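Local structure of RabGDI protein (Plasmodium falciparum 3D7, 3P1W) at residues Q448-E451 against K457-F460. The protein probably binds Rab GTPases and inhibits their release of GDP, as members of the Rab GDI family do in vesicle transport. Numbering follows the deposited sequence.
Sequences QIWE and KLNF
Leu458 lies over one face of the Trp450 indole and shows how a chain leaving a helix can turn back and cover an aromatic side chain on the helix it has just left. Followed outward, its CB is the first atom to touch, 3.9 Å from Trp450 CD1 at the pyrrole corner. CG follows anti to the backbone N (chi1 -167°), and the next torsion, chi2 64°, makes CD1 rather than CD2 the branch over the ring. There Leu458 CD1 stands 3.7 Å from Trp450 NE1 and 4.0 Å from Trp450 CE2. This is a CH-pi contact: the line from Leu458 CD1 to the centroid of the Trp450 five-membered ring is 27° off the ring normal, and the methyl is displaced toward the rim. The two side chains meet at about a right angle, while the backbone carbonyl carbon of Lys457 comes near the indole edge.

Farther out, Glu451 and Lys457 run side by side in the same direction. The extended lysine offers alternate methylenes to the carboxylate: Lys457 CG is 3.7 Å and Lys457 CE 3.6 Å from Glu451 OE2. Lys457 NZ stays 4.8 Å from Glu451 OE1, so the opposite charges may attract one another without forming a salt bridge.

Leu38 touches both Trp450 and Leu458, and Ile105 of helix 101-108 also meets the leucine. Helix 30-41 links the parallel strands 20-26 and 46-49, the beta-alpha-beta unit of a Rossmann-like fold, against which the last modelled helix, 440-454, and its returning tail are packed.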
ATOM      1  N   GLN A 448     -12.674   6.447   3.737  1.00 29.33           N
ATOM      2  CA  GLN A 448     -13.878   6.863   3.011  1.00 30.58           C
ATOM      3  C   GLN A 448     -15.061   5.981   3.443  1.00 30.52           C
ATOM      4  O   GLN A 448     -16.153   6.485   3.726  1.00 31.60           O
ATOM      5  CB  GLN A 448     -13.656   6.786   1.491  1.00 30.98           C
ATOM      6  CG  GLN A 448     -14.706   7.500   0.618  1.00 35.58           C
ATOM      7  CD  GLN A 448     -14.511   7.267  -0.888  1.00 39.64           C
ATOM      8  OE1 GLN A 448     -14.808   6.191  -1.414  1.00 42.34           O
ATOM      9  NE2 GLN A 448     -14.018   8.280  -1.580  1.00 43.07           N
ATOM     10  N   ILE A 449     -14.855   4.671   3.515  1.00 29.18           N
ATOM     11  CA  ILE A 449     -15.911   3.779   4.007  1.00 29.86           C
ATOM     12  C   ILE A 449     -16.346   4.196   5.425  1.00 31.25           C
ATOM     13  O   ILE A 449     -17.548   4.395   5.666  1.00 32.17           O
ATOM     14  CB  ILE A 449     -15.479   2.309   3.972  1.00 28.62           C
ATOM     15  CG1 ILE A 449     -15.369   1.850   2.507  1.00 28.98           C
ATOM     16  CG2 ILE A 449     -16.458   1.451   4.794  1.00 29.17           C
ATOM     17  CD1 ILE A 449     -14.731   0.472   2.328  1.00 27.68           C
ATOM     18  N   TRP A 450     -15.384   4.383   6.336  1.00 31.77           N
ATOM     19  CA  TRP A 450     -15.695   4.831   7.707  1.00 33.76           C
ATOM     20  C   TRP A 450     -16.532   6.127   7.760  1.00 35.70           C
ATOM     21  O   TRP A 450     -17.567   6.185   8.451  1.00 35.75           O
ATOM     22  CB  TRP A 450     -14.423   5.010   8.550  1.00 34.05           C
ATOM     23  CG  TRP A 450     -14.742   5.398   9.966  1.00 36.06           C
ATOM     24  CD1 TRP A 450     -14.853   6.672  10.479  1.00 38.81           C
ATOM     25  CD2 TRP A 450     -15.039   4.511  11.041  1.00 36.30           C
ATOM     26  NE1 TRP A 450     -15.192   6.623  11.815  1.00 37.99           N
ATOM     27  CE2 TRP A 450     -15.315   5.306  12.183  1.00 38.89           C
ATOM     28  CE3 TRP A 450     -15.091   3.118  11.159  1.00 35.92           C
ATOM     29  CZ2 TRP A 450     -15.632   4.749  13.409  1.00 39.45           C
ATOM     30  CZ3 TRP A 450     -15.414   2.567  12.397  1.00 38.24           C
ATOM     31  CH2 TRP A 450     -15.678   3.379  13.498  1.00 37.83           C
ATOM     32  N   GLU A 451     -16.095   7.147   7.028  1.00 36.40           N
ATOM     33  CA  GLU A 451     -16.816   8.422   6.952  1.00 38.77           C
ATOM     34  C   GLU A 451     -18.299   8.237   6.604  1.00 40.00           C
ATOM     35  O   GLU A 451     -19.175   8.920   7.164  1.00 41.23           O
ATOM     36  CB  GLU A 451     -16.178   9.359   5.919  1.00 38.73           C
ATOM     37  CG  GLU A 451     -16.936  10.690   5.689  1.00 43.02           C
ATOM     38  CD  GLU A 451     -16.204  11.685   4.762  1.00 45.99           C
ATOM     39  OE1 GLU A 451     -15.299  11.283   4.013  1.00 49.22           O
ATOM     40  OE2 GLU A 451     -16.554  12.884   4.782  1.00 52.05           O
ATOM     41  N   LYS A 457     -15.915  11.933   9.652  1.00 56.83           N
ATOM     42  CA  LYS A 457     -14.525  11.529   9.439  1.00 55.87           C
ATOM     43  C   LYS A 457     -13.944  11.018  10.749  1.00 55.89           C
ATOM     44  O   LYS A 457     -14.379  11.413  11.831  1.00 56.47           O
ATOM     45  CB  LYS A 457     -13.679  12.699   8.914  1.00 56.60           C
ATOM     46  CG  LYS A 457     -14.134  13.242   7.554  1.00 57.84           C
ATOM     47  CD  LYS A 457     -13.087  14.143   6.903  1.00 59.36           C
ATOM     48  CE  LYS A 457     -13.208  14.114   5.382  1.00 59.21           C
ATOM     49  NZ  LYS A 457     -12.071  14.805   4.732  1.00 59.26           N
ATOM     50  N   LEU A 458     -12.983  10.110  10.638  1.00 53.86           N
ATOM     51  CA  LEU A 458     -12.239   9.622  11.781  1.00 54.24           C
ATOM     52  C   LEU A 458     -11.334  10.765  12.235  1.00 55.83           C
ATOM     53  O   LEU A 458     -10.741  11.461  11.400  1.00 55.18           O
ATOM     54  CB  LEU A 458     -11.423   8.390  11.369  1.00 52.43           C
ATOM     55  CG  LEU A 458     -10.787   7.513  12.444  1.00 52.00           C
ATOM     56  CD1 LEU A 458     -11.842   6.854  13.319  1.00 51.61           C
ATOM     57  CD2 LEU A 458      -9.884   6.458  11.791  1.00 49.03           C
ATOM     58  N   ASN A 459     -11.255  10.979  13.547  1.00 57.80           N
ATOM     59  CA  ASN A 459     -10.473  12.077  14.116  1.00 59.65           C
ATOM     60  C   ASN A 459      -9.199  11.551  14.771  1.00 59.54           C
ATOM     61  O   ASN A 459      -9.233  10.535  15.474  1.00 59.58           O
ATOM     62  CB  ASN A 459     -11.315  12.844  15.151  1.00 61.92           C
ATOM     63  CG  ASN A 459     -10.568  14.024  15.762  1.00 64.52           C
ATOM     64  OD1 ASN A 459      -9.710  14.633  15.123  1.00 66.84           O
ATOM     65  ND2 ASN A 459     -10.891  14.346  17.007  1.00 68.46           N
ATOM     66  N   PHE A 460      -8.088  12.248  14.528  1.00 59.87           N
ATOM     67  CA  PHE A 460      -6.800  11.947  15.164  1.00 60.51           C
ATOM     68  C   PHE A 460      -6.289  13.156  15.944  1.00 62.44           C
ATOM     69  O   PHE A 460      -6.332  13.175  17.174  1.00 64.58           O
ATOM     70  CB  PHE A 460      -5.758  11.573  14.113  1.00 58.98           C
ATOM     71  CG  PHE A 460      -6.158  10.416  13.246  1.00 57.40           C
ATOM     72  CD1 PHE A 460      -6.315   9.147  13.794  1.00 57.21           C
ATOM     73  CD2 PHE A 460      -6.369  10.592  11.886  1.00 55.88           C
ATOM     74  CE1 PHE A 460      -6.680   8.073  13.001  1.00 55.34           C
ATOM     75  CE2 PHE A 460      -6.730   9.523  11.084  1.00 55.41           C
ATOM     76  CZ  PHE A 460      -6.890   8.258  11.644  1.00 54.50           C
TER